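Local coordinates for protein arylsulfatase (Pseudoalteromonas sp. MB47, PDB 7AJ0) that probably removes sulfate groups from the algal polysaccharide fucoidan as an exo-acting, calcium-binding sulfatase that assembles into a hexamer, at residues 183-191 / 205-216; 124-135 / 158-166. All coordinates share one frame; numbering follows the deposited sequence.

Contact 1: 183-191 / 205-216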
loop_
_atom_site.group_PDB
_atom_site.type_symbol
_atom_site.label_atom_id
_atom_site.label_comp_id
_atom_site.label_asym_id
_atom_site.label_seq_id
_atom_site.Cartn_x
_atom_site.Cartn_y
_atom_site.Cartn_z
ATOM N N GLN A 183 8.319 -6.792 33.656
ATOM C CA GLN A 183 6.975 -6.514 34.163
ATOM C C GLN A 183 5.927 -7.402 33.495
ATOM O O GLN A 183 5.070 -7.988 34.168
ATOM C CB GLN A 183 6.644 -5.037 33.960
ATOM C CG GLN A 183 5.212 -4.627 34.297
ATOM C CD GLN A 183 5.060 -4.090 35.712
ATOM O OE1 GLN A 183 6.030 -3.994 36.466
ATOM N NE2 GLN A 183 3.833 -3.735 36.076
ATOM N N SER A 184 5.963 -7.490 32.163
ATOM C CA SER A 184 4.942 -8.250 31.448
ATOM C C SER A 184 4.909 -9.709 31.887
ATOM O O SER A 184 3.860 -10.357 31.805
ATOM C CB SER A 184 5.184 -8.154 29.942
ATOM O OG SER A 184 6.523 -8.489 29.621
ATOM N N ASP A 185 6.041 -10.242 32.352
ATOM C CA ASP A 185 6.058 -11.618 32.836
ATOM C C ASP A 185 5.152 -11.780 34.051
ATOM O O ASP A 185 4.512 -12.824 34.224
ATOM C CB ASP A 185 7.493 -12.030 33.169
ATOM C CG ASP A 185 7.619 -13.510 33.480
ATOM O OD1 ASP A 185 6.626 -14.247 33.299
ATOM O OD2 ASP A 185 8.714 -13.934 33.908
ATOM N N TYR A 186 5.079 -10.751 34.899
ATOM C CA TYR A 186 4.199 -10.808 36.058
ATOM C C TYR A 186 2.745 -10.533 35.683
ATOM O O TYR A 186 1.838 -11.234 36.146
ATOM C CB TYR A 186 4.647 -9.795 37.117
ATOM C CG TYR A 186 5.979 -10.091 37.764
ATOM C CD1 TYR A 186 7.167 -9.712 37.154
ATOM C CD2 TYR A 186 6.049 -10.726 38.996
ATOM C CE1 TYR A 186 8.386 -9.972 37.745
ATOM C CE2 TYR A 186 7.264 -10.992 39.594
ATOM C CZ TYR A 186 8.430 -10.612 38.962
ATOM O OH TYR A 186 9.649 -10.870 39.549
ATOM N N THR A 187 2.503 -9.517 34.850
ATOM C CA THR A 187 1.143 -9.033 34.647
ATOM C C THR A 187 0.299 -9.973 33.798
ATOM O O THR A 187 -0.932 -9.932 33.895
ATOM C CB THR A 187 1.170 -7.642 34.008
ATOM O OG1 THR A 187 1.901 -7.688 32.777
ATOM C CG2 THR A 187 1.826 -6.638 34.947
ATOM N N GLN A 188 0.921 -10.819 32.973
ATOM C CA GLN A 188 0.145 -11.772 32.188
ATOM C C GLN A 188 -0.593 -12.771 33.073
ATOM O O GLN A 188 -1.544 -13.409 32.608
ATOM C CB GLN A 188 1.053 -12.516 31.208
ATOM C CG GLN A 188 2.116 -13.373 31.868
ATOM C CD GLN A 188 3.045 -14.030 30.864
ATOM O OE1 GLN A 188 2.742 -14.106 29.673
ATOM N NE2 GLN A 188 4.189 -14.504 31.341
ATOM N N PHE A 189 -0.183 -12.917 34.333
ATOM C CA PHE A 189 -0.851 -13.801 35.277
ATOM C C PHE A 189 -1.733 -13.045 36.265
ATOM O O PHE A 189 -2.219 -13.645 37.229
ATOM C CB PHE A 189 0.183 -14.636 36.040
ATOM C CG PHE A 189 0.960 -15.583 35.170
ATOM C CD1 PHE A 189 0.369 -16.736 34.681
ATOM C CD2 PHE A 189 2.280 -15.323 34.845
ATOM C CE1 PHE A 189 1.081 -17.610 33.879
ATOM C CE2 PHE A 189 2.996 -16.192 34.043
ATOM C CZ PHE A 189 2.397 -17.335 33.561
ATOM N N LEU A 190 -1.958 -11.752 36.043
ATOM C CA LEU A 190 -2.748 -10.923 36.944
ATOM C C LEU A 190 -3.969 -10.303 36.286
ATOM O O LEU A 190 -5.021 -10.201 36.921
ATOM C CB LEU A 190 -1.873 -9.800 37.523
ATOM C CG LEU A 190 -0.632 -10.233 38.304
ATOM C CD1 LEU A 190 0.182 -9.011 38.726
ATOM C CD2 LEU A 190 -1.021 -11.072 39.510
ATOM N N VAL A 191 -3.860 -9.877 35.029
ATOM C CA VAL A 191 -4.962 -9.201 34.340
ATOM C C VAL A 191 -5.754 -10.293 33.627
ATOM O O VAL A 191 -5.467 -10.663 32.488
ATOM C CB VAL A 191 -4.462 -8.118 33.389
ATOM C CG1 VAL A 191 -5.605 -7.202 32.982
ATOM C CG2 VAL A 191 -3.337 -7.327 34.038
ATOM N N TYR A 205 -4.086 -22.558 32.210
ATOM C CA TYR A 205 -3.553 -21.756 33.305
ATOM C C TYR A 205 -2.706 -22.602 34.248
ATOM O O TYR A 205 -1.633 -22.168 34.687
ATOM C CB TYR A 205 -4.693 -21.088 34.073
ATOM C CG TYR A 205 -4.223 -20.366 35.311
ATOM C CD1 TYR A 205 -3.668 -19.097 35.226
ATOM C CD2 TYR A 205 -4.319 -20.958 36.564
ATOM C CE1 TYR A 205 -3.227 -18.434 36.353
ATOM C CE2 TYR A 205 -3.881 -20.301 37.698
ATOM C CZ TYR A 205 -3.336 -19.040 37.586
ATOM O OH TYR A 205 -2.899 -18.382 38.712
ATOM N N THR A 206 -3.171 -23.810 34.573
ATOM C CA THR A 206 -2.409 -24.681 35.462
ATOM C C THR A 206 -1.015 -24.949 34.911
ATOM O O THR A 206 -0.039 -25.003 35.668
ATOM C CB THR A 206 -3.158 -25.997 35.673
ATOM O OG1 THR A 206 -4.371 -25.749 36.394
ATOM C CG2 THR A 206 -2.296 -26.986 36.443
ATOM N N LYS A 207 -0.899 -25.117 33.592
ATOM C CA LYS A 207 0.405 -25.382 32.994
ATOM C C LYS A 207 1.273 -24.129 32.987
ATOM O O LYS A 207 2.422 -24.157 33.441
ATOM C CB LYS A 207 0.228 -25.920 31.574
ATOM C CG LYS A 207 -0.352 -27.321 31.514
ATOM C CD LYS A 207 -0.636 -27.741 30.078
ATOM C CE LYS A 207 -1.161 -29.166 30.014
ATOM N NZ LYS A 207 -1.760 -29.477 28.686
ATOM N N ALA A 208 0.737 -23.016 32.483
ATOM C CA ALA A 208 1.557 -21.822 32.302
ATOM C C ALA A 208 1.971 -21.217 33.638
ATOM O O ALA A 208 3.082 -20.689 33.767
ATOM C CB ALA A 208 0.801 -20.793 31.460
ATOM N N SER A 209 1.096 -21.279 34.642
ATOM C CA SER A 209 1.383 -20.644 35.923
ATOM C C SER A 209 2.511 -21.324 36.685
ATOM O O SER A 209 2.981 -20.768 37.683
ATOM C CB SER A 209 0.120 -20.620 36.786
ATOM O OG SER A 209 -0.344 -21.932 37.044
ATOM N N GLN A 210 2.959 -22.504 36.247
ATOM C CA GLN A 210 4.092 -23.153 36.893
ATOM C C GLN A 210 5.402 -22.419 36.639
ATOM O O GLN A 210 6.368 -22.632 37.377
ATOM C CB GLN A 210 4.202 -24.603 36.421
ATOM C CG GLN A 210 3.229 -25.545 37.111
ATOM C CD GLN A 210 3.125 -26.888 36.419
ATOM O OE1 GLN A 210 2.306 -27.071 35.516
ATOM N NE2 GLN A 210 3.955 -27.836 36.837
ATOM N N LEU A 211 5.460 -21.568 35.613
ATOM C CA LEU A 211 6.613 -20.713 35.357
ATOM C C LEU A 211 6.339 -19.262 35.743
ATOM O O LEU A 211 7.074 -18.358 35.335
ATOM C CB LEU A 211 7.023 -20.806 33.887
ATOM C CG LEU A 211 7.427 -22.201 33.406
ATOM C CD1 LEU A 211 7.698 -22.198 31.910
ATOM C CD2 LEU A 211 8.646 -22.718 34.163
ATOM N N ARG A 212 5.293 -19.026 36.520
ATOM C CA ARG A 212 4.968 -17.677 36.975
ATOM C C ARG A 212 6.026 -17.187 37.954
ATOM O O ARG A 212 6.334 -17.887 38.925
ATOM C CB ARG A 212 3.585 -17.700 37.630
ATOM C CG ARG A 212 3.160 -16.443 38.360
ATOM C CD ARG A 212 2.058 -16.785 39.374
ATOM N NE ARG A 212 1.489 -15.600 40.009
ATOM C CZ ARG A 212 0.193 -15.289 40.020
ATOM N NH1 ARG A 212 -0.705 -16.077 39.440
ATOM N NH2 ARG A 212 -0.207 -14.183 40.630
ATOM N N PRO A 213 6.596 -15.998 37.749
ATOM C CA PRO A 213 7.549 -15.471 38.735
ATOM C C PRO A 213 6.866 -15.204 40.068
ATOM O O PRO A 213 5.711 -14.772 40.124
ATOM C CB PRO A 213 8.059 -14.177 38.088
ATOM C CG PRO A 213 6.970 -13.765 37.153
ATOM C CD PRO A 213 6.355 -15.045 36.645
ATOM N N GLU A 214 7.598 -15.461 41.155
ATOM C CA GLU A 214 7.013 -15.336 42.484
ATOM C C GLU A 214 7.007 -13.899 42.989
ATOM O O GLU A 214 6.125 -13.531 43.772
ATOM C CB GLU A 214 7.765 -16.236 43.468
ATOM C CG GLU A 214 7.509 -17.720 43.245
ATOM C CD GLU A 214 8.249 -18.601 44.234
ATOM O OE1 GLU A 214 9.317 -18.182 44.728
ATOM O OE2 GLU A 214 7.758 -19.714 44.518
ATOM N N GLY A 215 7.960 -13.080 42.561
ATOM C CA GLY A 215 8.009 -11.698 43.001
ATOM C C GLY A 215 9.402 -11.123 42.801
ATOM O O GLY A 215 10.173 -11.605 41.973
ATOM N N LEU A 216 9.696 -10.084 43.577
ATOM C CA LEU A 216 11.012 -9.458 43.534
ATOM C C LEU A 216 12.017 -10.321 44.290
ATOM O O LEU A 216 11.730 -10.799 45.396
ATOM C CB LEU A 216 10.960 -8.053 44.122
ATOM C CG LEU A 216 9.953 -7.123 43.450
ATOM C CD1 LEU A 216 10.008 -5.726 44.037
ATOM C CD2 LEU A 216 10.194 -7.074 41.950
#

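Contact 2: 124-135 / 158-166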
loop_
_atom_site.group_PDB
_atom_site.type_symbol
_atom_site.label_atom_id
_atom_site.label_comp_id
_atom_site.label_asym_id
_atom_site.label_seq_id
_atom_site.Cartn_x
_atom_site.Cartn_y
_atom_site.Cartn_z
ATOM N N ILE A 124 18.104 -15.830 28.899
ATOM C CA ILE A 124 18.225 -17.269 29.104
ATOM C C ILE A 124 17.420 -17.642 30.343
ATOM O O ILE A 124 17.727 -17.197 31.455
ATOM C CB ILE A 124 19.693 -17.692 29.251
ATOM C CG1 ILE A 124 20.548 -17.040 28.163
ATOM C CG2 ILE A 124 19.803 -19.212 29.177
ATOM C CD1 ILE A 124 22.029 -17.370 28.260
ATOM N N LEU A 125 16.390 -18.460 30.153
ATOM C CA LEU A 125 15.501 -18.853 31.231
ATOM C C LEU A 125 16.023 -20.115 31.911
ATOM O O LEU A 125 16.893 -20.821 31.397
ATOM C CB LEU A 125 14.088 -19.079 30.695
ATOM C CG LEU A 125 13.593 -18.044 29.684
ATOM C CD1 LEU A 125 12.268 -18.468 29.057
ATOM C CD2 LEU A 125 13.472 -16.674 30.341
ATOM N N THR A 126 15.477 -20.398 33.091
ATOM C CA THR A 126 15.790 -21.647 33.769
ATOM C C THR A 126 15.482 -22.821 32.847
ATOM O O THR A 126 14.481 -22.821 32.124
ATOM C CB THR A 126 14.994 -21.768 35.069
ATOM O OG1 THR A 126 15.381 -20.722 35.970
ATOM C CG2 THR A 126 15.243 -23.121 35.724
ATOM N N GLY A 127 16.357 -23.822 32.863
ATOM C CA GLY A 127 16.159 -24.995 32.041
ATOM C C GLY A 127 16.485 -24.818 30.578
ATOM O O GLY A 127 16.001 -25.597 29.750
ATOM N N ASP A 128 17.284 -23.814 30.229
ATOM C CA ASP A 128 17.710 -23.611 28.851
ATOM C C ASP A 128 19.012 -24.357 28.587
ATOM O O ASP A 128 19.911 -24.383 29.434
ATOM C CB ASP A 128 17.896 -22.123 28.549
ATOM C CG ASP A 128 16.597 -21.435 28.167
ATOM O OD1 ASP A 128 15.548 -22.115 28.136
ATOM O OD2 ASP A 128 16.629 -20.214 27.895
ATOM N N LYS A 129 19.105 -24.968 27.406
ATOM C CA LYS A 129 20.326 -25.639 26.982
ATOM C C LYS A 129 21.355 -24.586 26.579
ATOM O O LYS A 129 21.106 -23.781 25.673
ATOM C CB LYS A 129 20.040 -26.596 25.825
ATOM C CG LYS A 129 19.567 -25.932 24.529
ATOM C CD LYS A 129 19.394 -26.953 23.399
ATOM C CE LYS A 129 19.087 -26.275 22.063
ATOM N NZ LYS A 129 17.720 -25.673 22.014
ATOM N N VAL A 130 22.498 -24.572 27.258
ATOM C CA VAL A 130 23.568 -23.632 26.943
ATOM C C VAL A 130 24.905 -24.334 27.128
ATOM O O VAL A 130 25.119 -25.025 28.129
ATOM C CB VAL A 130 23.505 -22.359 27.814
ATOM C CG1 VAL A 130 22.134 -21.707 27.699
ATOM C CG2 VAL A 130 23.839 -22.678 29.265
ATOM N N THR A 131 25.801 -24.159 26.155
ATOM C CA THR A 131 27.156 -24.686 26.280
ATOM C C THR A 131 27.825 -24.174 27.550
ATOM O O THR A 131 28.365 -24.956 28.342
ATOM C CB THR A 131 27.971 -24.305 25.039
ATOM O OG1 THR A 131 27.579 -25.136 23.938
ATOM C CG2 THR A 131 29.468 -24.449 25.296
ATOM N N GLN A 132 27.797 -22.860 27.761
ATOM C CA GLN A 132 28.356 -22.261 28.963
ATOM C C GLN A 132 27.538 -21.029 29.323
ATOM O O GLN A 132 26.941 -20.385 28.456
ATOM C CB GLN A 132 29.832 -21.882 28.781
ATOM C CG GLN A 132 30.513 -21.419 30.066
ATOM C CD GLN A 132 31.966 -21.023 29.859
ATOM O OE1 GLN A 132 32.392 -20.741 28.737
ATOM N NE2 GLN A 132 32.737 -21.003 30.945
ATOM N N ASN A 133 27.511 -20.715 30.609
ATOM C CA ASN A 133 26.846 -19.505 31.077
ATOM C C ASN A 133 27.580 -18.294 30.524
ATOM O O ASN A 133 28.729 -18.051 30.920
ATOM C CB ASN A 133 26.819 -19.473 32.602
ATOM C CG ASN A 133 26.301 -18.155 33.152
ATOM O OD1 ASN A 133 25.707 -17.352 32.432
ATOM N ND2 ASN A 133 26.526 -17.928 34.440
ATOM N N PRO A 134 26.978 -17.509 29.628
ATOM C CA PRO A 134 27.707 -16.364 29.058
ATOM C C PRO A 134 28.270 -15.424 30.108
ATOM O O PRO A 134 29.282 -14.756 29.856
ATOM C CB PRO A 134 26.647 -15.663 28.195
ATOM C CG PRO A 134 25.611 -16.703 27.927
ATOM C CD PRO A 134 25.588 -17.587 29.136
ATOM N N TRP A 135 27.652 -15.359 31.287
ATOM C CA TRP A 135 28.060 -14.386 32.289
ATOM C C TRP A 135 29.351 -14.760 33.003
ATOM O O TRP A 135 29.981 -13.881 33.600
ATOM C CB TRP A 135 26.940 -14.192 33.309
ATOM C CG TRP A 135 26.020 -13.089 32.922
ATOM C CD1 TRP A 135 24.725 -13.203 32.509
ATOM C CD2 TRP A 135 26.333 -11.693 32.885
ATOM N NE1 TRP A 135 24.210 -11.961 32.229
ATOM C CE2 TRP A 135 25.178 -11.018 32.453
ATOM C CE3 TRP A 135 27.478 -10.950 33.183
ATOM C CZ2 TRP A 135 25.134 -9.633 32.311
ATOM C CZ3 TRP A 135 27.434 -9.576 33.041
ATOM C CH2 TRP A 135 26.271 -8.932 32.609
ATOM N N TRP A 158 16.118 -6.656 35.635
ATOM C CA TRP A 158 17.341 -7.274 35.133
ATOM C C TRP A 158 17.151 -7.674 33.676
ATOM O O TRP A 158 17.603 -6.968 32.768
ATOM C CB TRP A 158 17.707 -8.484 35.985
ATOM C CG TRP A 158 18.986 -9.172 35.604
ATOM C CD1 TRP A 158 19.177 -10.516 35.472
ATOM C CD2 TRP A 158 20.248 -8.557 35.312
ATOM N NE1 TRP A 158 20.480 -10.778 35.122
ATOM C CE2 TRP A 158 21.157 -9.593 35.018
ATOM C CE3 TRP A 158 20.698 -7.233 35.273
ATOM C CZ2 TRP A 158 22.486 -9.345 34.687
ATOM C CZ3 TRP A 158 22.018 -6.991 34.945
ATOM C CH2 TRP A 158 22.897 -8.042 34.654
ATOM N N HIS A 159 16.486 -8.802 33.441
ATOM C CA HIS A 159 16.131 -9.235 32.090
ATOM C C HIS A 159 17.367 -9.541 31.248
ATOM O O HIS A 159 17.341 -9.409 30.021
ATOM C CB HIS A 159 15.261 -8.182 31.395
ATOM C CG HIS A 159 14.266 -8.752 30.433
ATOM N ND1 HIS A 159 13.587 -7.974 29.520
ATOM C CD2 HIS A 159 13.825 -10.020 30.248
ATOM C CE1 HIS A 159 12.777 -8.739 28.809
ATOM N NE2 HIS A 159 12.903 -9.984 29.232
ATOM N N VAL A 160 18.459 -9.944 31.898
ATOM C CA VAL A 160 19.650 -10.393 31.187
ATOM C C VAL A 160 19.981 -11.807 31.652
ATOM O O VAL A 160 21.156 -12.177 31.766
ATOM C CB VAL A 160 20.850 -9.455 31.416
ATOM C CG1 VAL A 160 21.924 -9.705 30.355
ATOM C CG2 VAL A 160 20.410 -8.000 31.412
ATOM N N GLY A 161 18.954 -12.598 31.947
ATOM C CA GLY A 161 19.160 -13.974 32.352
ATOM C C GLY A 161 18.789 -14.256 33.792
ATOM O O GLY A 161 19.153 -13.501 34.698
ATOM N N GLU A 162 18.070 -15.361 34.013
ATOM C CA GLU A 162 17.617 -15.734 35.343
ATOM C C GLU A 162 18.034 -17.141 35.751
ATOM O O GLU A 162 17.649 -17.590 36.835
ATOM C CB GLU A 162 16.087 -15.617 35.436
ATOM C CG GLU A 162 15.336 -16.516 34.467
ATOM C CD GLU A 162 13.850 -16.211 34.415
ATOM O OE1 GLU A 162 13.477 -15.032 34.590
ATOM O OE2 GLU A 162 13.057 -17.152 34.199
ATOM N N ALA A 163 18.803 -17.846 34.926
ATOM C CA ALA A 163 19.265 -19.174 35.293
ATOM C C ALA A 163 20.402 -19.065 36.312
ATOM O O ALA A 163 20.860 -17.974 36.663
ATOM C CB ALA A 163 19.704 -19.952 34.055
ATOM N N GLU A 164 20.864 -20.219 36.787
ATOM C CA GLU A 164 21.880 -20.258 37.829
ATOM C C GLU A 164 23.112 -19.460 37.425
ATOM O O GLU A 164 23.668 -19.653 36.341
ATOM C CB GLU A 164 22.261 -21.712 38.119
ATOM C CG GLU A 164 23.257 -21.888 39.250
ATOM C CD GLU A 164 23.536 -23.349 39.556
ATOM O OE1 GLU A 164 22.669 -24.197 39.249
ATOM O OE2 GLU A 164 24.622 -23.652 40.096
ATOM N N GLY A 165 23.528 -18.555 38.306
ATOM C CA GLY A 165 24.726 -17.774 38.071
ATOM C C GLY A 165 24.577 -16.643 37.083
ATOM O O GLY A 165 25.562 -16.262 36.442
ATOM N N MET A 166 23.375 -16.079 36.948
ATOM C CA MET A 166 23.132 -15.030 35.969
ATOM C C MET A 166 22.472 -13.787 36.546
ATOM O O MET A 166 22.274 -12.817 35.807
ATOM C CB MET A 166 22.266 -15.569 34.818
ATOM C CG MET A 166 22.936 -16.682 34.030
ATOM S SD MET A 166 21.880 -17.396 32.757
ATOM C CE MET A 166 21.761 -16.031 31.612
#

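Contact 1: 183-191 / 205-216
The chain of 183-191 comes nearest that of 205-216 where Tyr-186, on the short helix 183-187, faces Pro-213 with 6.3 Å between their CA atoms. Pro-213 crosses the Tyr-186 ring obliquely in a CH-pi contact, its CG over the middle of one face, 3.6 Å from the centroid and 10° off the normal, and its CB near CE2. Beyond the proline, the phenol hydroxyl gives a hydrogen bond, Tyr-186 OH to Gly-215 O at 2.6 Å, reaching the acceptor from above its carbonyl plane. Pro-213 CD and CG also meet the carboxylate of Asp-185, with OD1 3.5 Å from CD, while Asp-185 OD2 bonds to Ser-181 OG. Phe-189 serves the second half of the interface. Arg-212 runs antiparallel to this side chain, CG anti to its own N (chi1 171°) and the chain extended to NE; thus CB sits over the Phe-189 ring face, 4.0 Å from the centroid, and farther on one face of the guanidinium lies against Phe-189 CB, its plane 24° from that of the ring. Ala-208 touches the same ring, CB to Phe-189 CE1 at 4.0 Å, and Met-198 of helix 196-199 adds to this apolar cluster. Phe-14 of the second subunit packs on Ala-208. Such aromatic-proline and aromatic-aliphatic packing joins, within the sulfatase fold, the loop between helix 202-208 and strand 215-220 to helix 183-187 and the turn after it.

Contact 2: 124-135 / 158-166
Asn-133 and Trp-135 reach across to the 158-166 loop from the start of helix 134-137, where Asn-133 is the N-cap. The indole NE1 of Trp-135 gives a hydrogen bond to Val-160 O at 3.1 Å, lying in both the ring plane and the carbonyl plane. The two indoles meet obliquely, planes at 33°, with Trp-135 CZ2 3.6 Å from Trp-158 CZ2. Asn-133 ND2 donates to Gly-165 O at 2.8 Å, from above that carbonyl's plane, and its OD1 caps Trp-135 N at 3.0 Å. Replacing Asn-133 by an alanine would probably leave Gly-165 O and Trp-135 N without these partners and Met-166 CG without its neighbour OD1. Farther along, Glu-162 N bonds to Ile-124 O in a nearly straight line (169°). Met-166 bends at chi3 (68°), which brings its CE to Ile-124 CB, 3.6 Å away. In the next shell, Asp-128 OD2 accepts from Leu-125 N across a type II turn, and Arg-225 binds the carbonyls of Glu-162 and Ala-163. Thr-110 and Thr-111 of helix 102-111 touch Trp-135. Within the loop, Trp-158 NE1 bonds to Met-166 O at 2.8 Å.

Contact 2 closes before contact 1 opens along the chain, and both lie on the same side of the chain's centre, 19 Å apart between centres. Their nearest atoms are about 5 Å apart, so the two do not touch. Ser-181 bridges the gap: it bonds Asp-185 of contact 1 and also touches Glu-162 of contact 2. The bound calcium ion, held by Asp-60, Asp-61, Cys-102, Asp-325 and Asn-326, is about 10 Å from the side chain of Val-160 and about 13 Å from that of Asp-185. Contact 2 is tied closer to it, since His-159 packs on Cys-102 and its carbonyl accepts from Thr-103, whereas contact 1 has more residues (eight against two) within reach of the second subunit.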